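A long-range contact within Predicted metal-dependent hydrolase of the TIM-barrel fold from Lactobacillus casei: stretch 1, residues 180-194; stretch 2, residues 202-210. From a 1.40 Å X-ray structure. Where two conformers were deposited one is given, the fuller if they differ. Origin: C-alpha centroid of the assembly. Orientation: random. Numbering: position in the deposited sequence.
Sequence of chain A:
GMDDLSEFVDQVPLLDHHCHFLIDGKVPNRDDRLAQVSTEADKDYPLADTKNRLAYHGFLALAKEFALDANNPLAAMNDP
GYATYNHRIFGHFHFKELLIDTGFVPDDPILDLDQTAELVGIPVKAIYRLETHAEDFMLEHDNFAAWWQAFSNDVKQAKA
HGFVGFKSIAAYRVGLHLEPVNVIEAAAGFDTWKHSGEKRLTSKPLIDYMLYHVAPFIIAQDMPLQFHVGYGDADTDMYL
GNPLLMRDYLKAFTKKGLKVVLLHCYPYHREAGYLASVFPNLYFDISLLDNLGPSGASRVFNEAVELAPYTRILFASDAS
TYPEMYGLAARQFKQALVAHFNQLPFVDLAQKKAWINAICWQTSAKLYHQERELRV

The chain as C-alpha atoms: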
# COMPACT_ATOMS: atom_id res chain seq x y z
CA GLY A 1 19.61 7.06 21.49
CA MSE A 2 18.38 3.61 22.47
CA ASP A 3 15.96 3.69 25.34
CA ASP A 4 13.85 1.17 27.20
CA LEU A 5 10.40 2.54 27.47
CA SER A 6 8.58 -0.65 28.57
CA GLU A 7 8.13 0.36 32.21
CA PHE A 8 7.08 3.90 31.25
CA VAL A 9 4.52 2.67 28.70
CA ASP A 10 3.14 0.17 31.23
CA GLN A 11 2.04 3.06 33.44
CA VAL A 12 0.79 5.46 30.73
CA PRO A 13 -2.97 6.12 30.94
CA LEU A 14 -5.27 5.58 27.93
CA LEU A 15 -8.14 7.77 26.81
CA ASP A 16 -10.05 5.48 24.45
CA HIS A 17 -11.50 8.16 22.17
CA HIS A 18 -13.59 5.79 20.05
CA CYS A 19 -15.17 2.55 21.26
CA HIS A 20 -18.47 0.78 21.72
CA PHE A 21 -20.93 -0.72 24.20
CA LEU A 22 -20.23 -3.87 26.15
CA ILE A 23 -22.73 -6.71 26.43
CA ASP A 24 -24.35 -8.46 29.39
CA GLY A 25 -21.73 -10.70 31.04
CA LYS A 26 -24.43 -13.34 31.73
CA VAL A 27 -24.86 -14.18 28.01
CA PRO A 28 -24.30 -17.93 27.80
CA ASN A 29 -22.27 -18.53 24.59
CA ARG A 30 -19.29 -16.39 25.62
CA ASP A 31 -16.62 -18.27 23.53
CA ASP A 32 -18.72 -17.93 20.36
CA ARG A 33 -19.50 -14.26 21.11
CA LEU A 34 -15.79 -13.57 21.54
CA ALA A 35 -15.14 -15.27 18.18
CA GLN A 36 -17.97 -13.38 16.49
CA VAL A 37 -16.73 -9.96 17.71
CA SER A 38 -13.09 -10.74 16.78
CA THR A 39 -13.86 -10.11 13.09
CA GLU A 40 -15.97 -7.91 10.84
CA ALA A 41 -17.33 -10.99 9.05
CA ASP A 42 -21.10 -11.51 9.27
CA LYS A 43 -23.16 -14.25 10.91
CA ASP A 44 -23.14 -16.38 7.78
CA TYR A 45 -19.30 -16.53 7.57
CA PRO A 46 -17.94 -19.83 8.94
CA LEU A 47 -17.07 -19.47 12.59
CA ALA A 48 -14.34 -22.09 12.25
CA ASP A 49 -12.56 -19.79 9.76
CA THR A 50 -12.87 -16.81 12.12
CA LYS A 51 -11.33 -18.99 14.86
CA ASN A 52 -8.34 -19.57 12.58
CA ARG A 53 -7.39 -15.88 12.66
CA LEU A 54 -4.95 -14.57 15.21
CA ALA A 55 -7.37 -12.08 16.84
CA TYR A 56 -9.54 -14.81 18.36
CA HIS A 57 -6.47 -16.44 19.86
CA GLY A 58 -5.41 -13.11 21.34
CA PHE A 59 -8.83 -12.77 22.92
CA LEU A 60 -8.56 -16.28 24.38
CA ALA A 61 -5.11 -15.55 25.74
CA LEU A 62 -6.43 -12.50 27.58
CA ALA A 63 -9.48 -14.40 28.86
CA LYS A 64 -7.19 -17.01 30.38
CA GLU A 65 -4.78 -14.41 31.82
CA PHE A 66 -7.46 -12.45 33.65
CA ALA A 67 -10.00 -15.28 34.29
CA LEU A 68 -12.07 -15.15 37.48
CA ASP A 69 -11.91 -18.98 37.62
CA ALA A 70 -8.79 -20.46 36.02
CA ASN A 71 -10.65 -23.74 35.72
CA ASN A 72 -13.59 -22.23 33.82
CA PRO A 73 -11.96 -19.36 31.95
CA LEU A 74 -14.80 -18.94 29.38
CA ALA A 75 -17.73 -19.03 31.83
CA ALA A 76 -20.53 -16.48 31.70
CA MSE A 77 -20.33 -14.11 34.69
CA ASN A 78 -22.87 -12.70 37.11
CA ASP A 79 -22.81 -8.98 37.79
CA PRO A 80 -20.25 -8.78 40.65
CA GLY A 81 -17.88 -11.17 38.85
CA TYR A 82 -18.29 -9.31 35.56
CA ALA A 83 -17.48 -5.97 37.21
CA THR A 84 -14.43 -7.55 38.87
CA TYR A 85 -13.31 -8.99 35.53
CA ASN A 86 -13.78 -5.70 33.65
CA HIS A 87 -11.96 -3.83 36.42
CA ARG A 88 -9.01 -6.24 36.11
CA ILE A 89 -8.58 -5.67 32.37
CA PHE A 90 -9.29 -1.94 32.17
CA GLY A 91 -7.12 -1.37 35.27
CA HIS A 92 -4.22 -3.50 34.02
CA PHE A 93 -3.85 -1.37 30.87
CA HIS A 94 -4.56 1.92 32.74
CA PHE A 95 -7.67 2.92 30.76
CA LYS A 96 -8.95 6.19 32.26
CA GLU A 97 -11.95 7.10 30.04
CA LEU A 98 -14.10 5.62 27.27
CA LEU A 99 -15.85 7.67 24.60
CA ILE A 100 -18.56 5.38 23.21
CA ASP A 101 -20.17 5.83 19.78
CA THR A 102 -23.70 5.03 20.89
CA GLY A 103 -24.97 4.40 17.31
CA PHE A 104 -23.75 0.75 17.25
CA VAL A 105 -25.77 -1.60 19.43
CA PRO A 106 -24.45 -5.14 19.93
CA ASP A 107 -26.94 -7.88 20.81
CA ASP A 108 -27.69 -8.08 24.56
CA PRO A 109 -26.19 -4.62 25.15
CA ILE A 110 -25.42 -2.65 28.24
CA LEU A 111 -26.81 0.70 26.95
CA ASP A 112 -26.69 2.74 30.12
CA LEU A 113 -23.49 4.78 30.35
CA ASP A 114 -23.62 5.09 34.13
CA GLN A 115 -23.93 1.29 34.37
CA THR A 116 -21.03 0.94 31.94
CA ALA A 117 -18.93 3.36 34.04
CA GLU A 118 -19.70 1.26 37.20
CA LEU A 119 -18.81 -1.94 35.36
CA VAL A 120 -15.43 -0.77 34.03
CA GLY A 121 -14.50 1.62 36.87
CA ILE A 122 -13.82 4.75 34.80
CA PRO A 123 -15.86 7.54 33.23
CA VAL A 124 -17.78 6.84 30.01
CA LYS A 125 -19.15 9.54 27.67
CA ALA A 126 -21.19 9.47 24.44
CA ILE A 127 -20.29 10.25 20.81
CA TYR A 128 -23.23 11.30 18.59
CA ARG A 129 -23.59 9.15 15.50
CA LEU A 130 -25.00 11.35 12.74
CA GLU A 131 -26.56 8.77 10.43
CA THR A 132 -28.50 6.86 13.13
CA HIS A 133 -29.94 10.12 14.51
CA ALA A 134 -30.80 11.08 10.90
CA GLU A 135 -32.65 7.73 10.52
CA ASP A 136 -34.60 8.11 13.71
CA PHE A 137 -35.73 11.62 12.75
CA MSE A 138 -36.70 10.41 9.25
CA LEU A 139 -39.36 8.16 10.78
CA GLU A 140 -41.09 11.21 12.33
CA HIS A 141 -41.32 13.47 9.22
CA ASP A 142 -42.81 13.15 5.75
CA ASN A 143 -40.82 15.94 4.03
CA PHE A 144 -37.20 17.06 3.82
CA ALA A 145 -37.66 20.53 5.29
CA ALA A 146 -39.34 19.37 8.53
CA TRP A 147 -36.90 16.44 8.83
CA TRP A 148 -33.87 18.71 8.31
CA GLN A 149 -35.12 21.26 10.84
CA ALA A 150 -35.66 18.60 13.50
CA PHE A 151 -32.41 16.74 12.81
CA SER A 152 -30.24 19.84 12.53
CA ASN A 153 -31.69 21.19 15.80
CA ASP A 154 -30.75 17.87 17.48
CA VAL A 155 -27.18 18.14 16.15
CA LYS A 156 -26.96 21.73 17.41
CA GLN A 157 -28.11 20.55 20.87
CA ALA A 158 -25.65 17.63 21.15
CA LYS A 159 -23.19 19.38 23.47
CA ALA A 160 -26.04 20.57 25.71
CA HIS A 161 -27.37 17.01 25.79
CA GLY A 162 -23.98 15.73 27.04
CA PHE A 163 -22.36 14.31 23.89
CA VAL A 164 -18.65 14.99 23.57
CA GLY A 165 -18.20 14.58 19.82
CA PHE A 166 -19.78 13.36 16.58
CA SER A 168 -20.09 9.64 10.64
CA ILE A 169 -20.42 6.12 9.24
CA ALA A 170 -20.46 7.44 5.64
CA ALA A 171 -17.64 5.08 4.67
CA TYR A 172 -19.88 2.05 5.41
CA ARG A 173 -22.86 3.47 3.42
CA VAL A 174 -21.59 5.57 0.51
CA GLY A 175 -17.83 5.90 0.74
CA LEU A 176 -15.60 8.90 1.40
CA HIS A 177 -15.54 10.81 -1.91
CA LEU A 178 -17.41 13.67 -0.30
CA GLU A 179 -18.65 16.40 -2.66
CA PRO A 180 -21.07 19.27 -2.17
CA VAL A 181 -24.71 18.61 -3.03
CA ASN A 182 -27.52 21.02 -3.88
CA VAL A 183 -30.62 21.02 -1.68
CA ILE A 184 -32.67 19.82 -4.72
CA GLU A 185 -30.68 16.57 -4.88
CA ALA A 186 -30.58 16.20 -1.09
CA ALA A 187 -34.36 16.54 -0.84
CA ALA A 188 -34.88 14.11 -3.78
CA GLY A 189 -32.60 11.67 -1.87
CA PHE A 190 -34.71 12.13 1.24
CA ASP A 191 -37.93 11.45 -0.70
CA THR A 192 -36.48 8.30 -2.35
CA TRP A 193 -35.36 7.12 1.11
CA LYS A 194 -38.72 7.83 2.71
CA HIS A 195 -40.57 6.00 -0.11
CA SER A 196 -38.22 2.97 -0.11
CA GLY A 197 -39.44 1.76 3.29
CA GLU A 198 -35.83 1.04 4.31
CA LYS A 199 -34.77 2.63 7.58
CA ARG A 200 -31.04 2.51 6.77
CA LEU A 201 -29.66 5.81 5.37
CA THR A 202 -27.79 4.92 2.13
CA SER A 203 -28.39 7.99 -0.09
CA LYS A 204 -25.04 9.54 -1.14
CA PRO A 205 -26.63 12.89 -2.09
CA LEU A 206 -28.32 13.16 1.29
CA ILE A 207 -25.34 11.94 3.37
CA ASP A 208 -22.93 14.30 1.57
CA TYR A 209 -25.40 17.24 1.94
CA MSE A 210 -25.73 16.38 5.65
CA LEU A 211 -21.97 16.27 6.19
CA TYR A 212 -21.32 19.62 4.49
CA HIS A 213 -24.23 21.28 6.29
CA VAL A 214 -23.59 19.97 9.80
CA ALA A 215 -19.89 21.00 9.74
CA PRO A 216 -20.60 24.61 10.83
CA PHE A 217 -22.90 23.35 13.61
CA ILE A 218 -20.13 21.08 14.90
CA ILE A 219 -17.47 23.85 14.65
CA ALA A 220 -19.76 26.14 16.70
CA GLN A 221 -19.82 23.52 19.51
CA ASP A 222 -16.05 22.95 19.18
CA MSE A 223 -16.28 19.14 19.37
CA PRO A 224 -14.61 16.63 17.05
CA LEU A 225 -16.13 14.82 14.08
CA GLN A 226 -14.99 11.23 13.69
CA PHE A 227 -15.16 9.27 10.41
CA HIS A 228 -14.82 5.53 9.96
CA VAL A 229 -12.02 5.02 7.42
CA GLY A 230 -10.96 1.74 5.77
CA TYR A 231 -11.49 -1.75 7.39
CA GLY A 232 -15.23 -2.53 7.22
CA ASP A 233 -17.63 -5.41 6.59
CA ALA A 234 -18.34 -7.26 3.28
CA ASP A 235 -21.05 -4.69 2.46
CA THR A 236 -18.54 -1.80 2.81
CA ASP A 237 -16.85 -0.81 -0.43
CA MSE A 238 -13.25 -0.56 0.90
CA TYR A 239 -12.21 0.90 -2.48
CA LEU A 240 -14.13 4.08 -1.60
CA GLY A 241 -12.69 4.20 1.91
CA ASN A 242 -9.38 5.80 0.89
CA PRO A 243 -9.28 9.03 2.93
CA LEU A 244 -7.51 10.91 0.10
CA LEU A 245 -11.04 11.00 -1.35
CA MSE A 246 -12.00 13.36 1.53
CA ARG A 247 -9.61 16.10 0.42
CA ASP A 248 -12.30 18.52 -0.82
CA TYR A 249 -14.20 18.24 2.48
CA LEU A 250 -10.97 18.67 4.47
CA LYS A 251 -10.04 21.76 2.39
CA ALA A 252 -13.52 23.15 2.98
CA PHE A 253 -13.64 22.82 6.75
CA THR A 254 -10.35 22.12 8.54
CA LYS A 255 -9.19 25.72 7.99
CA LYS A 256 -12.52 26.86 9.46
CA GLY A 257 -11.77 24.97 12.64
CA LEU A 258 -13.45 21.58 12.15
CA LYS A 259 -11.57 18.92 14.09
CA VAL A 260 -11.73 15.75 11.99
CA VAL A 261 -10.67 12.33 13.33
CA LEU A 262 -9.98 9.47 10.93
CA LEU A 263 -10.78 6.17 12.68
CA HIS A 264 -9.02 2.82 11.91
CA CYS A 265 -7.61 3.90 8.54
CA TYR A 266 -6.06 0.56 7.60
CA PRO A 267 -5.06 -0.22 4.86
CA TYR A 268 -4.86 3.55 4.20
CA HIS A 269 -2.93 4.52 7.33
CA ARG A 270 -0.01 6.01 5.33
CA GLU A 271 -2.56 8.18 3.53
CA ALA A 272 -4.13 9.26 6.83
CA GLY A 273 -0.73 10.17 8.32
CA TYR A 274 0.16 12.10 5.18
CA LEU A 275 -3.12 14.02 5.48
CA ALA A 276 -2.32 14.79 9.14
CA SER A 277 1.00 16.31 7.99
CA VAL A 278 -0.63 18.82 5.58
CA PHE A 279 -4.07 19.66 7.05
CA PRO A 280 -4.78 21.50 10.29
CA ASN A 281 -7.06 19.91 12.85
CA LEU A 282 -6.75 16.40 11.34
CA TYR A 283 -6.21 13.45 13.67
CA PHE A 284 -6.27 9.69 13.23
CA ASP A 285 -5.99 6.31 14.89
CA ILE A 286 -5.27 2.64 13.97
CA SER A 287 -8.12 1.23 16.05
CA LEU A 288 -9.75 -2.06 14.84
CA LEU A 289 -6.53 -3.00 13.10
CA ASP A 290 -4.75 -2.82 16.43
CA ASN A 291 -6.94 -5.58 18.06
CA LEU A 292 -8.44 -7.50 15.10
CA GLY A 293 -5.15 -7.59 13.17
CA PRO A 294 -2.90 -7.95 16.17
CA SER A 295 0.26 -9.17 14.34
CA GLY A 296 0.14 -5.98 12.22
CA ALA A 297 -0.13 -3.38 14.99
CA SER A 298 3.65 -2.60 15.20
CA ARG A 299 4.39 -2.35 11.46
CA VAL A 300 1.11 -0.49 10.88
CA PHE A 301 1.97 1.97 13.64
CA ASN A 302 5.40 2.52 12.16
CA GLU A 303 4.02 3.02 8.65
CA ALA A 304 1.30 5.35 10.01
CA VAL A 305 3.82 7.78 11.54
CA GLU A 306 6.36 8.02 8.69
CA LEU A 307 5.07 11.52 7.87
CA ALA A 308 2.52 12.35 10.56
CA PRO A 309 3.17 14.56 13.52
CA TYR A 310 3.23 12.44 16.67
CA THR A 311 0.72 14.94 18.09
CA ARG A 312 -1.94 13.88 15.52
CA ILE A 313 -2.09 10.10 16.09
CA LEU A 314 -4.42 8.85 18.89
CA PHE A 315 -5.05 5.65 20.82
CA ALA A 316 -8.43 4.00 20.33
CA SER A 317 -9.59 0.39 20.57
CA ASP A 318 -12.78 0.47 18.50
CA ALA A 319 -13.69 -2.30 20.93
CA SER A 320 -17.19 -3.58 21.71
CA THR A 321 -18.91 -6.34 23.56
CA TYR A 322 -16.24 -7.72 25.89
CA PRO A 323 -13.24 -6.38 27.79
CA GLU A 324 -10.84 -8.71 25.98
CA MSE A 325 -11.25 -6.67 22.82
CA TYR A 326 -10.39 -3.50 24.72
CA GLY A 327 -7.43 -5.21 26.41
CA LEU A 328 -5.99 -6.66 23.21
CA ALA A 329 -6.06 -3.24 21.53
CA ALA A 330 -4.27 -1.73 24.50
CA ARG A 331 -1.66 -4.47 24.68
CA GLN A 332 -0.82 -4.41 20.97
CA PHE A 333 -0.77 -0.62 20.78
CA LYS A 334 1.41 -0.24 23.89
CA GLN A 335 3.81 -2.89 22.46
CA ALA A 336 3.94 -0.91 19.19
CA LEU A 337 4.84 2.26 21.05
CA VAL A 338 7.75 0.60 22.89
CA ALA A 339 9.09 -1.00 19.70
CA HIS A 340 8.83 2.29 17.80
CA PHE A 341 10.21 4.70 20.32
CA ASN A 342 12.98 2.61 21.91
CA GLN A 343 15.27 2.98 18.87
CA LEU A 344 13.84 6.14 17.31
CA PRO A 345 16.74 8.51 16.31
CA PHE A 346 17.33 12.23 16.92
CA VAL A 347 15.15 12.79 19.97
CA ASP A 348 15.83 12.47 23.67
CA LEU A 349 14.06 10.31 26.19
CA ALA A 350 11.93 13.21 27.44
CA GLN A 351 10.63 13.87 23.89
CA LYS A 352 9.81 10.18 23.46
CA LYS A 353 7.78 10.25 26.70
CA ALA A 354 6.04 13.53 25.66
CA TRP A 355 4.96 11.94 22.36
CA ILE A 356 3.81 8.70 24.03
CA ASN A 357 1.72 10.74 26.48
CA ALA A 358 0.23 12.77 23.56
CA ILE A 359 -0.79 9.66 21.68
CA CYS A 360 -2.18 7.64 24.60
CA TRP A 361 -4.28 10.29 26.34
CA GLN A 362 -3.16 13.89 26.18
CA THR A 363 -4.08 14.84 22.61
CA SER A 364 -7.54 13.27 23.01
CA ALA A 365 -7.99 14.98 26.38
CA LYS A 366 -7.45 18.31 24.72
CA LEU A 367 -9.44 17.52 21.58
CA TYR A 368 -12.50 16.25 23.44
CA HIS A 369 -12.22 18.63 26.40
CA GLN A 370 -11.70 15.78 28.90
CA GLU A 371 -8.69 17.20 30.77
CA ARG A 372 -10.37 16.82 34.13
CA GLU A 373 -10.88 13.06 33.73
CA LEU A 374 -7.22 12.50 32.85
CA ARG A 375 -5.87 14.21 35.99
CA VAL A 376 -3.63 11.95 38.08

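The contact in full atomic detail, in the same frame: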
# COMPACT_ATOMS: atom_id res chain seq x y z
N PRO A 180 -19.89 18.49 -2.46
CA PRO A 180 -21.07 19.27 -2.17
C PRO A 180 -22.26 18.88 -3.04
O PRO A 180 -22.11 18.48 -4.20
CB PRO A 180 -20.66 20.72 -2.48
CG PRO A 180 -19.21 20.71 -2.67
CD PRO A 180 -18.76 19.31 -2.94
N VAL A 181 -23.42 18.99 -2.43
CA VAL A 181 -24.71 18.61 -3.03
C VAL A 181 -25.72 19.73 -2.84
O VAL A 181 -25.89 20.31 -1.75
CB VAL A 181 -25.27 17.33 -2.31
CG1 VAL A 181 -26.66 16.96 -2.83
CG2 VAL A 181 -24.27 16.16 -2.47
N ASN A 182 -26.43 20.05 -3.91
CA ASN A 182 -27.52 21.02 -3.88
C ASN A 182 -28.70 20.50 -3.06
O ASN A 182 -28.96 19.29 -3.05
CB ASN A 182 -27.94 21.29 -5.34
CG ASN A 182 -28.81 22.52 -5.47
OD1 ASN A 182 -30.01 22.48 -5.26
ND2 ASN A 182 -28.18 23.62 -5.89
N VAL A 183 -29.44 21.39 -2.43
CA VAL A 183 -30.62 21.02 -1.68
C VAL A 183 -31.65 20.25 -2.55
O VAL A 183 -32.35 19.41 -2.04
CB VAL A 183 -31.26 22.25 -0.98
CG1 VAL A 183 -31.93 23.21 -2.02
CG2 VAL A 183 -32.29 21.84 0.06
N ILE A 184 -31.73 20.53 -3.85
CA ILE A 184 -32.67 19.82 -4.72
C ILE A 184 -32.38 18.31 -4.67
O ILE A 184 -33.28 17.48 -4.50
CB ILE A 184 -32.61 20.33 -6.16
CG1 ILE A 184 -33.04 21.81 -6.24
CG2 ILE A 184 -33.43 19.41 -7.08
CD1 ILE A 184 -32.73 22.42 -7.59
N GLU A 185 -31.11 17.96 -4.87
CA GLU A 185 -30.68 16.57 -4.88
C GLU A 185 -30.77 15.93 -3.50
O GLU A 185 -31.09 14.73 -3.40
CB GLU A 185 -29.28 16.46 -5.45
CG GLU A 185 -29.26 16.46 -6.97
CD GLU A 185 -29.58 17.74 -7.61
OE1 GLU A 185 -28.90 18.73 -7.27
OE2 GLU A 185 -30.49 17.76 -8.49
N ALA A 186 -30.47 16.69 -2.47
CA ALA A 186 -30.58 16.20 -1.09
C ALA A 186 -32.02 15.86 -0.75
O ALA A 186 -32.31 14.77 -0.23
CB ALA A 186 -30.01 17.22 -0.10
N ALA A 187 -32.95 16.74 -1.12
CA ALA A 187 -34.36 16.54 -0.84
C ALA A 187 -34.94 15.39 -1.68
O ALA A 187 -35.75 14.61 -1.17
CB ALA A 187 -35.13 17.87 -1.05
N ALA A 188 -34.49 15.25 -2.92
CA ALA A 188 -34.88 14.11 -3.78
C ALA A 188 -34.37 12.80 -3.13
O ALA A 188 -35.07 11.78 -3.15
CB ALA A 188 -34.36 14.27 -5.17
N GLY A 189 -33.16 12.82 -2.59
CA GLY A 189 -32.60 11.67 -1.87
C GLY A 189 -33.43 11.30 -0.66
O GLY A 189 -33.72 10.09 -0.42
N PHE A 190 -33.85 12.31 0.09
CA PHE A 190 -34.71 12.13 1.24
C PHE A 190 -36.04 11.48 0.81
O PHE A 190 -36.50 10.51 1.42
CB PHE A 190 -35.01 13.42 1.97
CG PHE A 190 -35.97 13.25 3.13
CD1 PHE A 190 -35.49 12.89 4.37
CD2 PHE A 190 -37.35 13.33 2.96
CE1 PHE A 190 -36.36 12.68 5.44
CE2 PHE A 190 -38.22 13.11 4.03
CZ PHE A 190 -37.73 12.76 5.27
N ASP A 191 -36.64 12.00 -0.25
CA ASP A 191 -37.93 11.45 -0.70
C ASP A 191 -37.77 10.00 -1.12
O ASP A 191 -38.62 9.19 -0.79
CB ASP A 191 -38.49 12.27 -1.89
CG ASP A 191 -38.89 13.66 -1.50
OD1 ASP A 191 -39.10 13.93 -0.30
OD2 ASP A 191 -39.06 14.51 -2.44
N THR A 192 -36.74 9.68 -1.89
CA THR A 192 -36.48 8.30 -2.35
C THR A 192 -36.31 7.37 -1.13
O THR A 192 -36.88 6.25 -1.09
CB THR A 192 -35.32 8.24 -3.29
OG1 THR A 192 -35.68 8.95 -4.46
CG2 THR A 192 -34.93 6.80 -3.65
N TRP A 193 -35.56 7.86 -0.14
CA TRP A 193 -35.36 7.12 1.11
C TRP A 193 -36.66 6.86 1.84
O TRP A 193 -36.98 5.69 2.16
CB TRP A 193 -34.36 7.91 1.97
CG TRP A 193 -34.04 7.38 3.32
CD1 TRP A 193 -34.05 6.07 3.73
CD2 TRP A 193 -33.62 8.15 4.44
NE1 TRP A 193 -33.65 5.99 5.04
CE2 TRP A 193 -33.38 7.25 5.51
CE3 TRP A 193 -33.43 9.52 4.67
CZ2 TRP A 193 -32.93 7.66 6.76
CZ3 TRP A 193 -33.00 9.94 5.93
CH2 TRP A 193 -32.76 9.01 6.97
N LYS A 194 -37.41 7.91 2.07
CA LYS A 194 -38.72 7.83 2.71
C LYS A 194 -39.64 6.80 2.00
O LYS A 194 -40.23 5.88 2.64
CB LYS A 194 -39.33 9.24 2.83
CG LYS A 194 -40.72 9.31 3.43
CD LYS A 194 -40.79 8.70 4.80
CE LYS A 194 -40.54 9.64 5.88
NZ LYS A 194 -41.27 9.19 7.14
N THR A 202 -28.74 5.35 3.15
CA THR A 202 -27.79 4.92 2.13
C THR A 202 -27.67 5.90 0.95
O THR A 202 -26.91 5.64 0.02
CB THR A 202 -28.14 3.52 1.59
OG1 THR A 202 -29.41 3.56 0.91
CG2 THR A 202 -28.15 2.47 2.75
N SER A 203 -28.39 7.01 1.01
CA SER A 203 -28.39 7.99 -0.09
C SER A 203 -27.11 8.86 -0.04
O SER A 203 -26.93 9.63 0.91
CB SER A 203 -29.57 8.94 0.08
OG SER A 203 -29.49 10.02 -0.85
N LYS A 204 -26.24 8.73 -1.05
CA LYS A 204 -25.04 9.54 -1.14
C LYS A 204 -25.35 11.05 -1.23
O LYS A 204 -24.74 11.85 -0.50
CB LYS A 204 -24.11 9.07 -2.26
CG LYS A 204 -22.83 9.89 -2.32
CD LYS A 204 -21.80 9.23 -3.16
CE LYS A 204 -20.65 10.16 -3.54
NZ LYS A 204 -19.89 10.74 -2.41
N PRO A 205 -26.30 11.47 -2.09
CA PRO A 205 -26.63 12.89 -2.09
C PRO A 205 -27.05 13.42 -0.73
O PRO A 205 -26.59 14.49 -0.30
CB PRO A 205 -27.79 12.98 -3.11
CG PRO A 205 -27.69 11.77 -3.94
CD PRO A 205 -27.06 10.72 -3.11
N LEU A 206 -27.87 12.68 -0.01
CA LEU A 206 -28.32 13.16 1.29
C LEU A 206 -27.23 13.10 2.37
O LEU A 206 -27.09 14.05 3.15
CB LEU A 206 -29.59 12.44 1.73
CG LEU A 206 -30.23 12.95 3.02
CD1 LEU A 206 -30.57 14.46 2.94
CD2 LEU A 206 -31.48 12.09 3.38
N ILE A 207 -26.45 12.03 2.40
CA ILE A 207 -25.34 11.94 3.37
C ILE A 207 -24.32 13.06 3.12
O ILE A 207 -23.88 13.73 4.06
CB ILE A 207 -24.65 10.55 3.32
CG1 ILE A 207 -25.59 9.51 3.99
CG2 ILE A 207 -23.32 10.56 4.06
CD1 ILE A 207 -25.15 8.02 3.82
N ASP A 208 -23.94 13.29 1.86
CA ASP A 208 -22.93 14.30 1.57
C ASP A 208 -23.50 15.69 1.89
O ASP A 208 -22.79 16.52 2.51
CB ASP A 208 -22.45 14.23 0.11
CG ASP A 208 -21.49 13.09 -0.17
OD1 ASP A 208 -21.25 12.26 0.73
OD2 ASP A 208 -20.94 13.05 -1.33
N TYR A 209 -24.77 15.97 1.53
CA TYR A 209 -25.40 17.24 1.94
C TYR A 209 -25.31 17.41 3.47
O TYR A 209 -24.93 18.49 4.00
CB TYR A 209 -26.88 17.27 1.49
CG TYR A 209 -27.60 18.52 1.87
CD1 TYR A 209 -28.21 18.68 3.10
CD2 TYR A 209 -27.68 19.59 0.96
CE1 TYR A 209 -28.89 19.86 3.41
CE2 TYR A 209 -28.31 20.75 1.26
CZ TYR A 209 -28.91 20.90 2.48
OH TYR A 209 -29.54 22.08 2.80
N MSE A 210 -25.72 16.37 4.20
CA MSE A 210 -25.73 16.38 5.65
C MSE A 210 -24.35 16.73 6.18
O MSE A 210 -24.19 17.59 7.06
CB MSE A 210 -26.11 14.99 6.14
CG MSE A 210 -26.17 14.86 7.63
SE MSE A 210 -26.21 13.01 8.27
CE MSE A 210 -24.31 12.51 8.12

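Two helices can approach very closely where one of them offers small residues at the point of closest approach, and the pairing of residues 183-194 with residues 204-210 illustrates the principle. The axes come within 7.6 Å, and their directions differ by 126°. No hydrogen bond crosses the contact; it rests on packing, with 526 Å² buried over both sides. The approach is tightest where CA of A186 lies 4.5 Å from CA of L206.

A186 and G189 make this closeness possible. The methyl group of A186 lies over one face of the Y209 ring, its CB 3.4 Å from Y209 CG, and an alanine fills that space without holding the helices apart. At G189 even a methyl group would be too much: the backbone CA is already 3.7 Å from S203 OG, and an ideally placed CB would stand 2.6 Å from that same oxygen, a clash. The serine hydroxyl cannot be regarded as a mere filler, because it caps its own helix. With chi1 at 171° (t), S203 OG accepts from L206 N at 3.2 Å, so the small residue on one helix accommodates the capping group of the other.

Two large side chains of the second helix, Y209 and L206, reach across, and their rotamers determine which parts of the first they meet. Y209 has chi1 at 180° (t) and chi2 at -86°, which lays its ring along the start of helix 183-194. One face receives A186, while the carbonyl oxygen of V181 lies at the ring edge, 3.3 Å from Y209 CD2. Further out, V183 adds an apolar contact, its CB 4.0 Å from Y209 CE2. A flat aromatic side chain suits this place, since it can cover a methyl group with its face and still reach the preceding loop with its rim.

L206 works in the other direction along the helix. Its CA-to-CB bond points sideways, but chi1 at -175° (t) and chi2 at 57° (p) bring the end of the side chain nearer to the first helix. The two methyl groups diverge: CD1 lies 3.6 Å from A186 O, whereas CD2 lies 4.0 Å from F190 CB and 3.5 Å from W193 CE3. A branched leucine thereby spans two turns of its partner. F190 and W193 share the t setting of chi1, yet the end of F190 leads away, leaving its CB and ring edge to meet the leucine, while W193 points toward the second stretch.

V181 closes the contact ahead of the first helix. With chi1 at 176° (t), both methyl groups of V181 lie against P205 O, CG1 at 3.5 Å and CG2 at 3.6 Å, and CG2 also comes within 3.7 Å of D208 CB. The carboxylate of D208 meanwhile forms a salt bridge within its own helix, K204 NZ to D208 OD2 at 2.8 Å, leaving its CB to serve the packing. N182 turns away and caps the first helix instead, its OD1 accepting from I184 N at 3.0 Å.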